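Local coordinates for protein 4-hydroxy-3-methylbut-2-enyl diphosphate reductase (PDB 3DNF) that reduces (E)-4-hydroxy-3-methylbut-2-enyl diphosphate to isopentenyl and dimethylallyl diphosphate at an iron-sulfur cluster, the terminal step of the non-mevalonate pathway to isoprenoid precursors, at residues B[16-24]-B[40-50]; B[27-38]-B[52-60]. All coordinates share one frame; numbering follows the deposited sequence. Where two conformers were deposited one is given.

Contact 1. Residues B[16-24]-B[40-50]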
loop_
_atom_site.group_PDB
_atom_site.type_symbol
_atom_site.label_atom_id
_atom_site.label_comp_id
_atom_site.label_asym_id
_atom_site.label_seq_id
_atom_site.Cartn_x
_atom_site.Cartn_y
_atom_site.Cartn_z
ATOM N N VAL B 16 -19.249 20.760 4.950
ATOM C CA VAL B 16 -20.690 20.977 4.747
ATOM C C VAL B 16 -21.160 22.228 5.524
ATOM O O VAL B 16 -21.961 23.020 5.030
ATOM C CB VAL B 16 -21.505 19.703 5.104
ATOM C CG1 VAL B 16 -22.987 20.014 5.253
ATOM C CG2 VAL B 16 -21.271 18.631 4.045
ATOM N N LYS B 17 -20.661 22.380 6.742
ATOM C CA LYS B 17 -20.926 23.560 7.547
ATOM C C LYS B 17 -20.539 24.804 6.746
ATOM O O LYS B 17 -21.306 25.744 6.662
ATOM C CB LYS B 17 -20.085 23.522 8.834
ATOM C CG LYS B 17 -20.688 22.806 9.992
ATOM C CD LYS B 17 -19.880 23.133 11.242
ATOM C CE LYS B 17 -20.758 23.155 12.489
ATOM N NZ LYS B 17 -20.439 22.036 13.409
ATOM N N ARG B 18 -19.354 24.775 6.156
ATOM C CA ARG B 18 -18.819 25.882 5.351
ATOM C C ARG B 18 -19.710 26.140 4.120
ATOM O O ARG B 18 -20.047 27.305 3.834
ATOM C CB ARG B 18 -17.390 25.548 4.914
ATOM C CG ARG B 18 -16.800 26.484 3.896
ATOM C CD ARG B 18 -15.338 26.140 3.657
ATOM N NE ARG B 18 -14.739 27.069 2.695
ATOM C CZ ARG B 18 -14.789 26.933 1.371
ATOM N NH1 ARG B 18 -15.440 25.917 0.818
ATOM N NH2 ARG B 18 -14.175 27.840 0.611
ATOM N N ALA B 19 -20.103 25.071 3.412
ATOM C CA ALA B 19 -21.007 25.211 2.236
ATOM C C ALA B 19 -22.338 25.881 2.616
ATOM O O ALA B 19 -22.819 26.784 1.900
ATOM C CB ALA B 19 -21.238 23.882 1.551
ATOM N N VAL B 20 -22.917 25.441 3.743
ATOM C CA VAL B 20 -24.210 25.992 4.236
ATOM C C VAL B 20 -24.081 27.486 4.509
ATOM O O VAL B 20 -24.955 28.267 4.100
ATOM C CB VAL B 20 -24.774 25.186 5.432
ATOM C CG1 VAL B 20 -25.937 25.887 6.116
ATOM C CG2 VAL B 20 -25.230 23.848 4.945
ATOM N N LYS B 21 -22.986 27.839 5.171
ATOM C CA LYS B 21 -22.723 29.220 5.550
ATOM C C LYS B 21 -22.469 30.078 4.312
ATOM O O LYS B 21 -22.982 31.185 4.221
ATOM C CB LYS B 21 -21.576 29.325 6.564
ATOM C CG LYS B 21 -21.552 30.681 7.259
ATOM C CD LYS B 21 -21.145 30.586 8.719
ATOM C CE LYS B 21 -21.521 31.871 9.476
ATOM N NZ LYS B 21 -22.996 32.118 9.510
ATOM N N LEU B 22 -21.739 29.552 3.323
ATOM C CA LEU B 22 -21.524 30.286 2.077
ATOM C C LEU B 22 -22.845 30.505 1.351
ATOM O O LEU B 22 -23.073 31.535 0.734
ATOM C CB LEU B 22 -20.564 29.511 1.142
ATOM C CG LEU B 22 -19.090 29.518 1.576
ATOM C CD1 LEU B 22 -18.269 28.648 0.663
ATOM C CD2 LEU B 22 -18.480 30.942 1.610
ATOM N N ALA B 23 -23.712 29.507 1.401
ATOM C CA ALA B 23 -25.024 29.579 0.746
ATOM C C ALA B 23 -25.853 30.684 1.409
ATOM O O ALA B 23 -26.431 31.545 0.737
ATOM C CB ALA B 23 -25.734 28.222 0.890
ATOM N N GLU B 24 -25.874 30.674 2.731
ATOM C CA GLU B 24 -26.656 31.665 3.463
ATOM C C GLU B 24 -26.097 33.060 3.194
ATOM O O GLU B 24 -26.875 34.034 2.930
ATOM C CB GLU B 24 -26.677 31.314 4.938
ATOM C CG GLU B 24 -27.513 30.054 5.276
ATOM C CD GLU B 24 -27.280 29.598 6.736
ATOM O OE1 GLU B 24 -26.361 30.127 7.417
ATOM O OE2 GLU B 24 -27.978 28.672 7.201
ATOM N N ILE B 40 -28.426 20.803 -1.098
ATOM C CA ILE B 40 -27.083 21.009 -0.559
ATOM C C ILE B 40 -26.566 19.810 0.259
ATOM O O ILE B 40 -25.353 19.616 0.364
ATOM C CB ILE B 40 -27.021 22.284 0.302
ATOM C CG1 ILE B 40 -25.566 22.643 0.585
ATOM C CG2 ILE B 40 -27.889 22.151 1.534
ATOM C CD1 ILE B 40 -25.359 24.162 0.817
ATOM N N ILE B 41 -27.498 19.078 0.858
ATOM C CA ILE B 41 -27.240 17.862 1.640
ATOM C C ILE B 41 -28.464 16.972 1.542
ATOM O O ILE B 41 -29.560 17.455 1.196
ATOM C CB ILE B 41 -26.946 18.140 3.151
ATOM C CG1 ILE B 41 -28.073 18.949 3.828
ATOM C CG2 ILE B 41 -25.562 18.781 3.312
ATOM C CD1 ILE B 41 -28.174 18.669 5.305
ATOM N N HIS B 42 -28.312 15.675 1.848
ATOM C CA HIS B 42 -29.485 14.792 1.848
ATOM C C HIS B 42 -30.191 14.834 3.195
ATOM O O HIS B 42 -30.091 13.922 4.002
ATOM C CB HIS B 42 -29.141 13.367 1.406
ATOM C CG HIS B 42 -28.742 13.277 -0.039
ATOM N ND1 HIS B 42 -29.057 14.259 -0.962
ATOM C CD2 HIS B 42 -28.062 12.324 -0.725
ATOM C CE1 HIS B 42 -28.577 13.923 -2.147
ATOM N NE2 HIS B 42 -27.971 12.751 -2.031
ATOM N N ASN B 43 -30.900 15.927 3.422
ATOM C CA ASN B 43 -31.712 16.130 4.587
ATOM C C ASN B 43 -32.810 17.068 4.159
ATOM O O ASN B 43 -32.551 18.278 3.957
ATOM C CB ASN B 43 -30.880 16.732 5.717
ATOM C CG ASN B 43 -31.649 16.847 7.015
ATOM O OD1 ASN B 43 -32.818 17.250 7.050
ATOM N ND2 ASN B 43 -30.990 16.481 8.105
ATOM N N PRO B 44 -34.017 16.521 3.942
ATOM C CA PRO B 44 -35.181 17.294 3.515
ATOM C C PRO B 44 -35.494 18.498 4.404
ATOM O O PRO B 44 -35.873 19.540 3.874
ATOM C CB PRO B 44 -36.325 16.262 3.575
ATOM C CG PRO B 44 -35.644 14.981 3.301
ATOM C CD PRO B 44 -34.352 15.080 4.059
ATOM N N GLN B 45 -35.351 18.370 5.728
ATOM C CA GLN B 45 -35.673 19.480 6.636
ATOM C C GLN B 45 -34.657 20.615 6.482
ATOM O O GLN B 45 -35.016 21.799 6.482
ATOM C CB GLN B 45 -35.672 19.010 8.088
ATOM C CG GLN B 45 -36.887 18.216 8.519
ATOM C CD GLN B 45 -36.951 18.098 10.025
ATOM O OE1 GLN B 45 -37.711 18.814 10.685
ATOM N NE2 GLN B 45 -36.117 17.229 10.582
ATOM N N GLU B 46 -33.388 20.264 6.337
ATOM C CA GLU B 46 -32.369 21.298 6.123
ATOM C C GLU B 46 -32.534 22.016 4.765
ATOM O O GLU B 46 -32.457 23.257 4.676
ATOM C CB GLU B 46 -30.962 20.729 6.308
ATOM C CG GLU B 46 -29.792 21.749 6.063
ATOM C CD GLU B 46 -29.663 22.819 7.153
ATOM O OE1 GLU B 46 -30.625 23.060 7.899
ATOM O OE2 GLU B 46 -28.578 23.426 7.244
ATOM N N VAL B 47 -32.746 21.238 3.701
ATOM C CA VAL B 47 -33.053 21.836 2.391
ATOM C C VAL B 47 -34.284 22.733 2.479
ATOM O O VAL B 47 -34.282 23.852 1.936
ATOM C CB VAL B 47 -33.190 20.714 1.317
ATOM C CG1 VAL B 47 -33.685 21.247 -0.032
ATOM C CG2 VAL B 47 -31.892 20.017 1.184
ATOM N N ASN B 48 -35.309 22.298 3.220
ATOM C CA ASN B 48 -36.501 23.127 3.413
ATOM C C ASN B 48 -36.186 24.438 4.156
ATOM O O ASN B 48 -36.703 25.501 3.795
ATOM C CB ASN B 48 -37.580 22.387 4.196
ATOM C CG ASN B 48 -38.831 23.187 4.327
ATOM O OD1 ASN B 48 -39.583 23.313 3.370
ATOM N ND2 ASN B 48 -39.093 23.721 5.528
ATOM N N ARG B 49 -35.351 24.337 5.201
ATOM C CA ARG B 49 -34.979 25.530 5.996
ATOM C C ARG B 49 -34.321 26.542 5.067
ATOM O O ARG B 49 -34.676 27.727 5.055
ATOM C CB ARG B 49 -33.975 25.176 7.100
ATOM C CG ARG B 49 -33.572 26.382 7.957
ATOM C CD ARG B 49 -32.465 26.009 8.966
ATOM N NE ARG B 49 -31.196 25.720 8.292
ATOM C CZ ARG B 49 -30.362 26.653 7.821
ATOM N NH1 ARG B 49 -30.653 27.943 7.997
ATOM N NH2 ARG B 49 -29.246 26.288 7.209
ATOM N N LEU B 50 -33.409 26.050 4.227
ATOM C CA LEU B 50 -32.681 26.950 3.344
ATOM C C LEU B 50 -33.631 27.490 2.270
ATOM O O LEU B 50 -33.540 28.652 1.903
ATOM C CB LEU B 50 -31.522 26.210 2.680
ATOM C CG LEU B 50 -30.259 26.045 3.547
ATOM C CD1 LEU B 50 -29.379 24.922 2.922
ATOM C CD2 LEU B 50 -29.497 27.417 3.660
#

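Contact 2. Residues B[27-38]-B[52-60]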
loop_
_atom_site.group_PDB
_atom_site.type_symbol
_atom_site.label_atom_id
_atom_site.label_comp_id
_atom_site.label_asym_id
_atom_site.label_seq_id
_atom_site.Cartn_x
_atom_site.Cartn_y
_atom_site.Cartn_z
ATOM N N LEU B 27 -26.918 35.283 -0.104
ATOM C CA LEU B 27 -28.171 36.047 -0.206
ATOM C C LEU B 27 -27.895 37.560 -0.133
ATOM O O LEU B 27 -28.631 38.304 -0.730
ATOM C CB LEU B 27 -29.111 35.639 0.921
ATOM C CG LEU B 27 -29.693 34.221 0.728
ATOM C CD1 LEU B 27 -30.284 33.845 2.126
ATOM C CD2 LEU B 27 -30.781 34.258 -0.295
ATOM N N LYS B 28 -26.853 37.976 0.597
ATOM C CA LYS B 28 -26.523 39.368 0.840
ATOM C C LYS B 28 -25.781 40.020 -0.311
ATOM O O LYS B 28 -25.509 41.209 -0.269
ATOM C CB LYS B 28 -25.728 39.527 2.145
ATOM C CG LYS B 28 -26.592 39.379 3.401
ATOM C CD LYS B 28 -25.773 39.174 4.666
ATOM C CE LYS B 28 -26.681 39.220 5.897
ATOM N NZ LYS B 28 -25.905 38.768 7.090
ATOM N N GLU B 29 -25.451 39.254 -1.343
ATOM C CA GLU B 29 -24.715 39.789 -2.510
ATOM C C GLU B 29 -25.409 39.409 -3.822
ATOM O O GLU B 29 -24.941 39.763 -4.911
ATOM C CB GLU B 29 -23.260 39.257 -2.531
ATOM C CG GLU B 29 -23.188 37.717 -2.572
ATOM C CD GLU B 29 -21.763 37.097 -2.698
ATOM O OE1 GLU B 29 -20.979 37.545 -3.572
ATOM O OE2 GLU B 29 -21.472 36.102 -1.948
ATOM N N SER B 30 -26.522 38.685 -3.733
ATOM C CA SER B 30 -27.211 38.199 -4.911
ATOM C C SER B 30 -28.402 39.037 -5.362
ATOM O O SER B 30 -29.462 39.072 -4.707
ATOM C CB SER B 30 -27.657 36.746 -4.678
ATOM O OG SER B 30 -26.498 35.918 -4.569
ATOM N N GLN B 31 -28.254 39.682 -6.516
ATOM C CA GLN B 31 -29.360 40.411 -7.104
ATOM C C GLN B 31 -30.429 39.507 -7.693
ATOM O O GLN B 31 -31.597 39.883 -7.785
ATOM C CB GLN B 31 -28.849 41.372 -8.169
ATOM C CG GLN B 31 -29.896 42.359 -8.615
ATOM C CD GLN B 31 -29.306 43.527 -9.371
ATOM O OE1 GLN B 31 -29.124 44.614 -8.815
ATOM N NE2 GLN B 31 -29.005 43.313 -10.650
ATOM N N GLY B 32 -30.023 38.295 -8.092
ATOM C CA GLY B 32 -30.920 37.350 -8.735
ATOM C C GLY B 32 -31.325 36.273 -7.766
ATOM O O GLY B 32 -31.050 36.387 -6.549
ATOM N N LYS B 33 -31.939 35.208 -8.282
ATOM C CA LYS B 33 -32.396 34.125 -7.413
ATOM C C LYS B 33 -31.204 33.219 -7.031
ATOM O O LYS B 33 -30.366 32.928 -7.895
ATOM C CB LYS B 33 -33.462 33.324 -8.128
ATOM C CG LYS B 33 -34.040 32.155 -7.344
ATOM C CD LYS B 33 -35.419 31.807 -7.873
ATOM C CE LYS B 33 -35.937 30.512 -7.251
ATOM N NZ LYS B 33 -37.381 30.311 -7.521
ATOM N N VAL B 34 -31.157 32.799 -5.764
ATOM C CA VAL B 34 -30.061 31.925 -5.252
ATOM C C VAL B 34 -30.412 30.435 -5.278
ATOM O O VAL B 34 -31.389 29.980 -4.644
ATOM C CB VAL B 34 -29.608 32.338 -3.804
ATOM C CG1 VAL B 34 -28.469 31.394 -3.325
ATOM C CG2 VAL B 34 -29.176 33.843 -3.768
ATOM N N TYR B 35 -29.545 29.672 -5.960
ATOM C CA TYR B 35 -29.726 28.214 -6.066
ATOM C C TYR B 35 -28.465 27.538 -5.569
ATOM O O TYR B 35 -27.356 28.040 -5.746
ATOM C CB TYR B 35 -29.867 27.791 -7.510
ATOM C CG TYR B 35 -31.112 28.247 -8.202
ATOM C CD1 TYR B 35 -32.223 27.445 -8.242
ATOM C CD2 TYR B 35 -31.136 29.479 -8.869
ATOM C CE1 TYR B 35 -33.385 27.844 -8.926
ATOM C CE2 TYR B 35 -32.264 29.887 -9.528
ATOM C CZ TYR B 35 -33.385 29.083 -9.566
ATOM O OH TYR B 35 -34.522 29.454 -10.241
ATOM N N THR B 36 -28.675 26.353 -4.981
ATOM C CA THR B 36 -27.606 25.387 -4.813
ATOM C C THR B 36 -27.761 24.469 -6.003
ATOM O O THR B 36 -28.861 24.291 -6.570
ATOM C CB THR B 36 -27.704 24.598 -3.434
ATOM O OG1 THR B 36 -28.954 23.906 -3.323
ATOM C CG2 THR B 36 -27.495 25.552 -2.226
ATOM N N LEU B 37 -26.637 23.962 -6.464
ATOM C CA LEU B 37 -26.674 23.044 -7.594
ATOM C C LEU B 37 -27.025 21.648 -7.090
ATOM O O LEU B 37 -26.131 20.876 -6.692
ATOM C CB LEU B 37 -25.319 23.035 -8.289
ATOM C CG LEU B 37 -24.946 24.218 -9.160
ATOM C CD1 LEU B 37 -23.499 24.008 -9.666
ATOM C CD2 LEU B 37 -25.933 24.312 -10.335
ATOM N N GLY B 38 -28.313 21.355 -7.099
ATOM C CA GLY B 38 -28.909 20.184 -6.440
ATOM C C GLY B 38 -29.096 20.520 -4.956
ATOM O O GLY B 38 -28.596 21.551 -4.487
ATOM N N ASN B 52 -36.750 28.159 2.604
ATOM C CA ASN B 52 -37.505 29.230 3.299
ATOM C C ASN B 52 -36.705 30.547 3.414
ATOM O O ASN B 52 -37.280 31.635 3.441
ATOM C CB ASN B 52 -37.989 28.719 4.644
ATOM C CG ASN B 52 -39.142 27.736 4.491
ATOM O OD1 ASN B 52 -39.821 27.735 3.463
ATOM N ND2 ASN B 52 -39.371 26.923 5.492
ATOM N N LEU B 53 -35.384 30.450 3.472
ATOM C CA LEU B 53 -34.509 31.649 3.437
ATOM C C LEU B 53 -34.315 32.272 2.068
ATOM O O LEU B 53 -33.810 33.413 1.966
ATOM C CB LEU B 53 -33.105 31.305 3.968
ATOM C CG LEU B 53 -32.867 30.964 5.420
ATOM C CD1 LEU B 53 -31.397 30.607 5.631
ATOM C CD2 LEU B 53 -33.307 32.127 6.339
ATOM N N GLY B 54 -34.645 31.529 1.016
ATOM C CA GLY B 54 -34.390 31.941 -0.365
ATOM C C GLY B 54 -33.230 31.222 -1.080
ATOM O O GLY B 54 -32.751 31.681 -2.129
ATOM N N VAL B 55 -32.738 30.147 -0.488
ATOM C CA VAL B 55 -31.709 29.300 -1.115
ATOM C C VAL B 55 -32.377 28.027 -1.663
ATOM O O VAL B 55 -32.758 27.150 -0.912
ATOM C CB VAL B 55 -30.553 29.000 -0.109
ATOM C CG1 VAL B 55 -29.567 28.020 -0.733
ATOM C CG2 VAL B 55 -29.866 30.308 0.339
ATOM N N PHE B 56 -32.548 27.977 -2.985
ATOM C CA PHE B 56 -33.371 26.947 -3.622
ATOM C C PHE B 56 -32.522 25.859 -4.207
ATOM O O PHE B 56 -31.523 26.130 -4.819
ATOM C CB PHE B 56 -34.208 27.567 -4.745
ATOM C CG PHE B 56 -35.175 28.643 -4.260
ATOM C CD1 PHE B 56 -36.444 28.284 -3.841
ATOM C CD2 PHE B 56 -34.789 29.985 -4.163
ATOM C CE1 PHE B 56 -37.351 29.224 -3.390
ATOM C CE2 PHE B 56 -35.695 30.939 -3.712
ATOM C CZ PHE B 56 -36.983 30.555 -3.328
ATOM N N PRO B 57 -32.944 24.599 -4.009
ATOM C CA PRO B 57 -32.261 23.461 -4.587
ATOM C C PRO B 57 -32.621 23.376 -6.072
ATOM O O PRO B 57 -33.787 23.158 -6.419
ATOM C CB PRO B 57 -32.858 22.293 -3.824
ATOM C CG PRO B 57 -34.185 22.728 -3.406
ATOM C CD PRO B 57 -34.104 24.204 -3.180
ATOM N N SER B 58 -31.635 23.560 -6.935
ATOM C CA SER B 58 -31.920 23.456 -8.371
ATOM C C SER B 58 -32.422 22.069 -8.779
ATOM O O SER B 58 -32.004 21.069 -8.200
ATOM C CB SER B 58 -30.763 23.947 -9.212
ATOM O OG SER B 58 -29.706 23.012 -9.251
ATOM N N GLN B 59 -33.318 22.012 -9.764
ATOM C CA GLN B 59 -33.875 20.734 -10.207
ATOM C C GLN B 59 -33.372 20.338 -11.602
ATOM O O GLN B 59 -33.435 19.169 -11.965
ATOM C CB GLN B 59 -35.410 20.727 -10.117
ATOM C CG GLN B 59 -36.172 21.401 -11.230
ATOM C CD GLN B 59 -37.691 21.080 -11.208
ATOM O OE1 GLN B 59 -38.129 20.013 -11.630
ATOM N NE2 GLN B 59 -38.466 22.000 -10.706
ATOM N N GLY B 60 -32.903 21.322 -12.373
ATOM C CA GLY B 60 -32.490 21.081 -13.769
ATOM C C GLY B 60 -31.549 22.215 -14.171
ATOM O O GLY B 60 -30.479 22.405 -13.589
HETATM O O HOH W 1 -33.152 33.788 -3.861
#

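Contact 1. Residues B[16-24]-B[40-50]
Glu24 and Arg49 join two neighbouring helices of an open alpha/beta lobe, 14-26 and 44-53, whose short segments run 23° from parallel with axes 12.2 Å apart. Arg49 grips Glu24 end-on: NH2 lies 2.7 Å and NH1 2.9 Å from the single oxygen OE2, with the carboxylate turned nearly perpendicular (88°) to the guanidinium plane. Both bonds are bent, as sharing one acceptor requires. Beside them Val20 sets CG1 at the guanidinium edge, 3.5 Å from Arg49 NH2, and CG of Glu24 rests on Leu50 CD2. Toward the N-terminal end of helix 14-26, Ile40, from the loop before helix 44-53, packs against it, the helix axes being wide apart; with CG1 anti to the backbone N (chi1 -167°), it sends CD1 among Ala19, Val20 and Ala23, the two alanines leaving room for it. Val16, in the cluster pocket, lays CG1 beside Ile41 CG2.

In the second shell, Glu46 takes Arg49 side-on, one oxygen each for NE and NH2, and fixes the guanidinium's rotation; Trp269 NE1 also bonds OE1. A methionine in place of Arg49 would probably leave the Glu24 and Glu46 carboxylates, 5.3 Å apart at their OE2 atoms, without the positive charge between them. Asn43 is the N-cap: its short side chain folds forward over the first turn, and OD1 accepts from Glu46 N at 3.1 Å.

Contact 2. Residues B[27-38]-B[52-60]
A right-handed beta-alpha-beta crossover closes here: strand 34-36 leads through helix 44-53 to strand 55-57, and the two strands pair in parallel at the edge of a four-stranded sheet. Phe56 alternates its bonds along strand 34-36, its N giving an almost straight bond to Val34 O (2.8 Å) and its O accepting from Thr36 N; Ser58 N then reaches Thr36 O. At the start of the ladder a water spans the strands, giving to Gly54 O and accepting from Val34 N.

Val34, Thr36 and Val55 turn to the face where the helices pack, and their branched side chains suit a strand under such a cover. Thr36 CG2 meets Val55 CG1 at 3.6 Å, while Leu27 lays its branches over Val55 and the carbonyls of Leu53 and Gly54. Gly54 ends the helix in a Schellman motif, its positive phi (106°) being one that glycine accepts readily.

On the other face the extended side chain of Lys33 crosses that of Phe56 at about a right angle and lies over one face of the ring. Its CE makes a CH-pi contact, and NZ stands 4.0 Å from the ring centroid, almost on the normal, a cation-pi pair that lets a long flexible lysine cover an aromatic face at the sheet edge. Past the strands, Ser58 has OG between its backbone N and carbonyl carbon (chi1 76°), a position from which it accepts from Gly38 N at 3.1 Å.

From the N terminus, helix 14-26 runs away from the cluster pocket, and the chain then turns through 27-33 into strand 34-36, the loop at 40-43, helix 44-53 and strand 55-57. Contact 1 closes the first return, bringing 40-50 back beside 16-24; contact 2 closes the second, pairing 27-38 with 52-60. The segments alternate along the chain, so the two closures cross. Helix 44-53 serves both, Leu50 O probably accepting from Val55 N at 2.9 Å; from helix 14-26, Glu24 touches Leu53 and Ala23 touches Val55. Together they tie the helix pair to the edge of its parallel sheet, and contact 1 alone reaches the cluster pocket.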